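Putative oxidoreductase with NAD(P)-binding Rossmann-fold domain (Clostridium difficile, PDB 3UUW) is a putative oxidoreductase of the Gfo/Idh/MocA family that probably binds NAD(P) through a Rossmann-fold domain, with its substrate not established. Local coordinates at residues 262-266 / 267-271; 15-19 / 20-24; 99-102 / 103-107. One frame throughout, in Å; residues are numbered along the deposited sequence.

Contact 1 (262-266 / 267-271)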
loop_
_atom_site.group_PDB
_atom_site.type_symbol
_atom_site.label_atom_id
_atom_site.label_comp_id
_atom_site.label_asym_id
_atom_site.label_seq_id
_atom_site.Cartn_x
_atom_site.Cartn_y
_atom_site.Cartn_z
ATOM N N ASN A 262 -10.122 -9.771 17.155
ATOM C CA ASN A 262 -8.943 -10.005 17.974
ATOM C C ASN A 262 -7.908 -10.851 17.227
ATOM O O ASN A 262 -8.226 -11.523 16.241
ATOM C CB ASN A 262 -9.340 -10.580 19.328
ATOM C CG ASN A 262 -9.704 -12.055 19.286
ATOM O OD1 ASN A 262 -8.843 -12.889 19.069
ATOM N ND2 ASN A 262 -10.995 -12.388 19.548
ATOM N N ILE A 263 -6.650 -10.767 17.644
ATOM C CA ILE A 263 -5.604 -11.428 16.876
ATOM C C ILE A 263 -5.714 -12.959 16.865
ATOM O O ILE A 263 -5.252 -13.610 15.913
ATOM C CB ILE A 263 -4.174 -10.955 17.273
ATOM C CG1 ILE A 263 -3.792 -11.452 18.657
ATOM C CG2 ILE A 263 -4.023 -9.388 17.131
ATOM C CD1 ILE A 263 -2.327 -11.195 18.966
ATOM N N LEU A 264 -6.347 -13.551 17.882
ATOM C CA LEU A 264 -6.449 -15.012 17.923
ATOM C C LEU A 264 -7.545 -15.487 16.974
ATOM O O LEU A 264 -7.471 -16.584 16.410
ATOM C CB LEU A 264 -6.679 -15.495 19.345
ATOM C CG LEU A 264 -5.543 -15.065 20.285
ATOM C CD1 LEU A 264 -5.788 -15.605 21.706
ATOM C CD2 LEU A 264 -4.175 -15.538 19.744
ATOM N N LYS A 265 -8.545 -14.641 16.802
ATOM C CA LYS A 265 -9.562 -14.880 15.798
ATOM C C LYS A 265 -8.905 -14.763 14.426
ATOM O O LYS A 265 -9.123 -15.603 13.531
ATOM C CB LYS A 265 -10.694 -13.864 15.949
ATOM C CG LYS A 265 -11.804 -13.998 14.901
ATOM C CD LYS A 265 -12.637 -15.266 15.062
ATOM C CE LYS A 265 -13.811 -15.269 14.117
ATOM N NZ LYS A 265 -14.684 -16.478 14.330
ATOM N N GLN A 266 -8.091 -13.721 14.236
ATOM C CA GLN A 266 -7.400 -13.531 12.956
ATOM C C GLN A 266 -6.562 -14.727 12.570
ATOM O O GLN A 266 -6.579 -15.126 11.422
ATOM C CB GLN A 266 -6.458 -12.330 12.987
ATOM C CG GLN A 266 -7.097 -10.978 13.186
ATOM C CD GLN A 266 -6.045 -9.896 13.412
ATOM O OE1 GLN A 266 -4.878 -10.084 13.106
ATOM N NE2 GLN A 266 -6.452 -8.788 14.045
ATOM N N LYS A 267 -5.811 -15.278 13.525
ATOM C CA LYS A 267 -4.835 -16.321 13.211
ATOM C C LYS A 267 -5.439 -17.710 13.162
ATOM O O LYS A 267 -4.780 -18.646 12.713
ATOM C CB LYS A 267 -3.703 -16.288 14.209
ATOM C CG LYS A 267 -2.905 -14.977 14.213
ATOM C CD LYS A 267 -1.970 -14.965 15.390
ATOM C CE LYS A 267 -1.337 -13.613 15.684
ATOM N NZ LYS A 267 -0.634 -13.027 14.490
ATOM N N GLY A 268 -6.698 -17.858 13.578
ATOM C CA GLY A 268 -7.352 -19.165 13.539
ATOM C C GLY A 268 -7.377 -19.910 14.873
ATOM O O GLY A 268 -8.007 -20.954 14.988
ATOM N N PHE A 269 -6.692 -19.384 15.883
ATOM C CA PHE A 269 -6.655 -20.051 17.188
ATOM C C PHE A 269 -8.034 -20.089 17.843
ATOM O O PHE A 269 -8.382 -21.062 18.506
ATOM C CB PHE A 269 -5.655 -19.388 18.125
ATOM C CG PHE A 269 -4.235 -19.606 17.733
ATOM C CD1 PHE A 269 -3.640 -20.853 17.936
ATOM C CD2 PHE A 269 -3.495 -18.610 17.122
ATOM C CE1 PHE A 269 -2.336 -21.076 17.583
ATOM C CE2 PHE A 269 -2.180 -18.820 16.745
ATOM C CZ PHE A 269 -1.584 -20.058 16.966
ATOM N N GLU A 270 -8.808 -19.016 17.696
ATOM C CA GLU A 270 -10.124 -18.977 18.284
ATOM C C GLU A 270 -11.045 -20.033 17.675
ATOM O O GLU A 270 -11.680 -20.820 18.397
ATOM C CB GLU A 270 -10.723 -17.545 18.189
ATOM C CG GLU A 270 -12.086 -17.434 18.779
ATOM C CD GLU A 270 -12.549 -15.996 18.984
ATOM O OE1 GLU A 270 -13.764 -15.775 18.992
ATOM O OE2 GLU A 270 -11.707 -15.110 19.176
ATOM N N ASP A 271 -11.072 -20.112 16.360
ATOM C CA ASP A 271 -11.987 -21.036 15.720
ATOM C C ASP A 271 -11.546 -22.491 15.876
ATOM O O ASP A 271 -12.396 -23.370 16.063
ATOM C CB ASP A 271 -12.217 -20.645 14.284
ATOM C CG ASP A 271 -13.007 -19.336 14.175
ATOM O OD1 ASP A 271 -13.886 -19.090 15.050
ATOM O OD2 ASP A 271 -12.737 -18.560 13.251
HETATM O O HOH W 1 -10.281 -18.010 14.355
HETATM O O HOH W 2 -15.378 -16.794 17.329
HETATM O O HOH W 3 -2.628 -12.231 12.402
HETATM O O HOH W 4 -1.914 -10.201 14.252
#
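The amide of N262 and the carboxylate of E270 lie almost in one plane, 15° apart. ND2 sends its N-H within the amide plane to OE2 of E270, 2.8 Å away, and the bond is nearly straight at 166°. The other corner of the same amide faces inward: OD1 of N262 caps the first turn, accepting from the backbone N of K265 at 2.9 Å, with a weaker bond from the N of L264. A chi1 of 77° folds the amide back over that turn. The F269 ring is met obliquely by CD2 of L264, 4.1 Å from CD2 of the ring, while Y22 of helix 16-26 makes an edge-to-face contact with it.

K265 crosses E270 at a slant, its CB 3.6 Å from OE2 of E270, then bends at chi2 toward D271. There NZ of K265 forms a salt bridge with D271, 2.8 Å from OD1 and on its syn lone pair. One water joins NZ of K265 to OE1 of E270, so both carboxylates share in fixing the lysine end. K267 runs alongside I263, and its ammonium bonds to A259 O of the second subunit.

At G268, which has positive phi, helix 263-267 stops and helix 269-281 starts. The turn between the helices is closed by E270 N, which bonds to L264 O at 3.1 Å from well above the carbonyl plane. The arrangement is an asparagine N-cap on a short helix that ends at a glycine of positive phi, the same residue standing at the N-cap position of helix 269-281.

Contact 2 (15-19 / 20-24)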
loop_
_atom_site.group_PDB
_atom_site.type_symbol
_atom_site.label_atom_id
_atom_site.label_comp_id
_atom_site.label_asym_id
_atom_site.label_seq_id
_atom_site.Cartn_x
_atom_site.Cartn_y
_atom_site.Cartn_z
ATOM N N GLY A 15 3.161 -22.427 29.246
ATOM C CA GLY A 15 4.293 -21.696 28.673
ATOM C C GLY A 15 3.882 -20.506 27.813
ATOM O O GLY A 15 2.733 -20.078 27.829
ATOM N N SER A 16 4.820 -19.972 27.043
ATOM C CA SER A 16 4.542 -18.735 26.306
ATOM C C SER A 16 3.423 -18.912 25.266
ATOM O O SER A 16 2.588 -18.037 25.114
ATOM C CB SER A 16 5.815 -18.161 25.681
ATOM O OG SER A 16 6.256 -18.964 24.604
ATOM N N ILE A 17 3.391 -20.041 24.573
ATOM C CA ILE A 17 2.336 -20.300 23.591
ATOM C C ILE A 17 0.958 -20.406 24.253
ATOM O O ILE A 17 -0.027 -19.817 23.792
ATOM C CB ILE A 17 2.670 -21.556 22.758
ATOM C CG1 ILE A 17 3.980 -21.341 21.984
ATOM C CG2 ILE A 17 1.560 -21.874 21.833
ATOM C CD1 ILE A 17 3.981 -20.114 21.092
ATOM N N ALA A 18 0.860 -21.127 25.362
ATOM C CA ALA A 18 -0.410 -21.191 26.072
ATOM C C ALA A 18 -0.854 -19.787 26.499
ATOM O O ALA A 18 -2.024 -19.417 26.337
ATOM C CB ALA A 18 -0.303 -22.098 27.321
ATOM N N GLN A 19 0.098 -19.014 27.021
ATOM C CA GLN A 19 -0.196 -17.673 27.528
ATOM C C GLN A 19 -0.639 -16.682 26.462
ATOM O O GLN A 19 -1.459 -15.808 26.752
ATOM C CB GLN A 19 0.998 -17.118 28.310
ATOM C CG GLN A 19 1.172 -17.824 29.650
ATOM C CD GLN A 19 2.285 -17.234 30.450
ATOM O OE1 GLN A 19 2.296 -16.031 30.730
ATOM N NE2 GLN A 19 3.246 -18.055 30.794
ATOM N N LYS A 20 -0.110 -16.782 25.248
ATOM C CA LYS A 20 -0.459 -15.797 24.223
ATOM C C LYS A 20 -1.501 -16.249 23.197
ATOM O O LYS A 20 -2.210 -15.397 22.660
ATOM C CB LYS A 20 0.798 -15.303 23.481
ATOM C CG LYS A 20 1.363 -16.267 22.473
ATOM C CD LYS A 20 2.602 -15.672 21.815
ATOM C CE LYS A 20 3.187 -16.610 20.794
ATOM N NZ LYS A 20 4.382 -16.017 20.153
ATOM N N ALA A 21 -1.587 -17.561 22.937
ATOM C CA ALA A 21 -2.446 -18.116 21.849
ATOM C C ALA A 21 -3.678 -18.866 22.290
ATOM O O ALA A 21 -4.602 -19.073 21.456
ATOM C CB ALA A 21 -1.616 -19.038 20.947
ATOM N N TYR A 22 -3.707 -19.319 23.557
ATOM C CA TYR A 22 -4.820 -20.132 24.064
ATOM C C TYR A 22 -5.542 -19.583 25.275
ATOM O O TYR A 22 -6.779 -19.434 25.224
ATOM C CB TYR A 22 -4.371 -21.571 24.296
ATOM C CG TYR A 22 -3.990 -22.229 23.003
ATOM C CD1 TYR A 22 -4.966 -22.740 22.159
ATOM C CD2 TYR A 22 -2.670 -22.259 22.572
ATOM C CE1 TYR A 22 -4.630 -23.342 20.947
ATOM C CE2 TYR A 22 -2.315 -22.848 21.358
ATOM C CZ TYR A 22 -3.295 -23.373 20.547
ATOM O OH TYR A 22 -2.966 -23.968 19.340
ATOM N N LEU A 23 -4.801 -19.263 26.346
ATOM C CA LEU A 23 -5.403 -18.720 27.566
ATOM C C LEU A 23 -6.296 -17.516 27.277
ATOM O O LEU A 23 -7.426 -17.454 27.811
ATOM C CB LEU A 23 -4.337 -18.420 28.637
ATOM C CG LEU A 23 -3.853 -19.664 29.391
ATOM C CD1 LEU A 23 -2.569 -19.425 30.155
ATOM C CD2 LEU A 23 -4.975 -20.198 30.316
ATOM N N PRO A 24 -5.848 -16.588 26.398
ATOM C CA PRO A 24 -6.724 -15.424 26.201
ATOM C C PRO A 24 -8.113 -15.749 25.662
ATOM O O PRO A 24 -9.050 -14.994 25.902
ATOM C CB PRO A 24 -5.933 -14.554 25.223
ATOM C CG PRO A 24 -4.489 -14.892 25.531
ATOM C CD PRO A 24 -4.538 -16.383 25.730
#
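I17 lies alongside two later side chains, a different branch for each. Its CD1 sits 3.6 Å from CE of K20, and the two chains point the same way. Its CG2 lies 4.0 Å from CE2 of Y22, again side by side. K20 is extended beyond CG, and a chi1 of 76° swings CG of K20 back toward S16 O, 3.4 Å off. Its ammonium meets W260 of the second subunit in a cation-pi contact.

The tyrosine ring has I17 O and the CA of A18 at its edge, near the ring plane. Outside the turn, H73 stacks on it, and its hydroxyl is hydrogen-bonded to Y94 and D96. On another side of the helix, Q19 and L23 run in the same direction, CG of Q19 4.1 Å from CD1 of L23, while NE2 of Q19 bonds to L14 O.

A18 O takes two N-H groups: L23 N at 2.8 Å, nearly in line with the carbonyl, and Y22 N at 3.3 Å, well above its plane. The bond from L23 spans five residues and makes a wider, pi-type turn; the one from Y22 is the ordinary helical one. P24 has no N-H to give, and its CD rests 3.3 Å from Q19 O, so the helix kinks there.

G15 and A18 fit the GxGxxA pattern of Rossmann folds, and residues 16-24 make up most of the helix in the beta-alpha-beta unit of strand 8-12, helix 16-26 and strand 33-38, where such folds typically bind the dinucleotide.

Contact 3 (99-102 / 103-107)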
loop_
_atom_site.group_PDB
_atom_site.type_symbol
_atom_site.label_atom_id
_atom_site.label_comp_id
_atom_site.label_asym_id
_atom_site.label_seq_id
_atom_site.Cartn_x
_atom_site.Cartn_y
_atom_site.Cartn_z
ATOM N N LEU A 99 2.377 -33.548 16.336
ATOM C CA LEU A 99 1.737 -34.497 17.255
ATOM C C LEU A 99 2.770 -35.093 18.222
ATOM O O LEU A 99 2.642 -34.972 19.442
ATOM C CB LEU A 99 1.065 -35.597 16.451
ATOM C CG LEU A 99 0.363 -36.716 17.218
ATOM C CD1 LEU A 99 -0.512 -36.149 18.342
ATOM C CD2 LEU A 99 -0.482 -37.575 16.270
ATOM N N ALA A 100 3.803 -35.715 17.670
ATOM C CA ALA A 100 4.875 -36.273 18.476
ATOM C C ALA A 100 6.238 -36.057 17.803
ATOM O O ALA A 100 6.316 -35.580 16.671
ATOM C CB ALA A 100 4.601 -37.758 18.750
ATOM N N SER A 101 7.322 -36.386 18.500
ATOM C CA SER A 101 8.650 -36.188 17.933
ATOM C C SER A 101 8.854 -36.897 16.587
ATOM O O SER A 101 9.599 -36.414 15.711
ATOM C CB SER A 101 9.703 -36.652 18.940
ATOM O OG SER A 101 9.596 -35.902 20.141
ATOM N N THR A 102 8.248 -38.067 16.436
ATOM C CA THR A 102 8.329 -38.825 15.193
ATOM C C THR A 102 6.932 -39.168 14.679
ATOM O O THR A 102 5.988 -39.218 15.435
ATOM C CB THR A 102 9.114 -40.161 15.361
ATOM O OG1 THR A 102 8.326 -41.116 16.086
ATOM C CG2 THR A 102 10.466 -39.950 16.066
ATOM N N VAL A 103 6.813 -39.378 13.377
ATOM C CA VAL A 103 5.531 -39.787 12.790
ATOM C C VAL A 103 5.088 -41.153 13.350
ATOM O O VAL A 103 3.920 -41.363 13.631
ATOM C CB VAL A 103 5.618 -39.836 11.272
ATOM C CG1 VAL A 103 4.371 -40.496 10.687
ATOM C CG2 VAL A 103 5.804 -38.415 10.710
ATOM N N SER A 104 6.050 -42.060 13.523
ATOM C CA SER A 104 5.752 -43.392 14.049
ATOM C C SER A 104 5.059 -43.288 15.411
ATOM O O SER A 104 4.039 -43.935 15.651
ATOM C CB SER A 104 7.043 -44.201 14.148
ATOM O OG SER A 104 6.751 -45.553 14.341
ATOM N N GLN A 105 5.602 -42.449 16.296
ATOM C CA GLN A 105 4.957 -42.198 17.588
ATOM C C GLN A 105 3.558 -41.631 17.385
ATOM O O GLN A 105 2.608 -42.046 18.053
ATOM C CB GLN A 105 5.785 -41.226 18.417
ATOM C CG GLN A 105 7.031 -41.855 18.999
ATOM C CD GLN A 105 7.943 -40.842 19.617
ATOM O OE1 GLN A 105 7.703 -39.639 19.543
ATOM N NE2 GLN A 105 9.015 -41.320 20.212
ATOM N N GLY A 106 3.425 -40.661 16.480
ATOM C CA GLY A 106 2.121 -40.119 16.155
ATOM C C GLY A 106 1.103 -41.175 15.707
ATOM O O GLY A 106 -0.051 -41.170 16.146
ATOM N N GLU A 107 1.537 -42.100 14.848
ATOM C CA GLU A 107 0.652 -43.167 14.371
ATOM C C GLU A 107 0.144 -44.042 15.521
ATOM O O GLU A 107 -1.015 -44.461 15.521
ATOM C CB GLU A 107 1.368 -44.010 13.325
ATOM C CG GLU A 107 1.585 -43.270 11.996
ATOM C CD GLU A 107 2.486 -44.024 11.006
ATOM O OE1 GLU A 107 3.419 -44.703 11.442
ATOM O OE2 GLU A 107 2.276 -43.910 9.783
#
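T102 is the N-cap of helix 103-116, the helix reached through a loop from strand 92-95 of the parallel Rossmann sheet, and its hydroxyl takes up the N-H of Q105 in the first turn. OG1 of T102 accepts this backbone N-H of Q105 at 3.0 Å, with an N-H...O angle of 166°. The bond is possible because a chi1 of 73° turns the hydroxyl over the opening of that turn. The main chain adds the regular helical bond one residue later: G106 N reaches T102 O at 3.1 Å, also at 166°.

The Q105 side chain crosses that of T102 at about a right angle and packs its aliphatic part against the cap, CG of Q105 3.3 Å from OG1 of T102. It then runs out extended to leave its amide oxygen near the preceding loop, OE1 of Q105 3.6 Å from CB of S101. The methyl of A100 touches CB of Q105 at 3.7 Å. L99 reaches the helix from further back in the loop: CD2 of L99 lies against the bare backbone of G106, 3.6 Å from its O and equally far from its CA. L99 also packs on strand 120-122, and so lies between sheet and helix.

Two of the first N-H groups of the helix thus look back to T102, one to its hydroxyl and one to its carbonyl. A third, that of V103, bonds to OE2 of E301 from helix 295-305. A carboxylate placed there would probably be favoured by the positive end of the helix dipole, so capping here combines a neutral hydroxyl from the loop with an acidic group from the C-terminal helix.

Contacts 1 and 2 form one packed region, their centres 12 Å apart. L264 CD2 lies 3.5 Å from K20 O, and F269 CB is 3.5 Å from A21 O, so the helix junction of 262-271 rests on the first Rossmann helix, and both contacts also reach the second subunit. Contact 3 stands apart: its nearest atoms are about 11 Å from contact 2 and about 13 Å from contact 1, and contacts 1 and 3 lie on opposite sides of the chain's centre. Contacts 2 and 3 both belong to the Rossmann-fold part of the protein; contact 2, with its glycine-rich pattern, is the likelier neighbour of a bound dinucleotide.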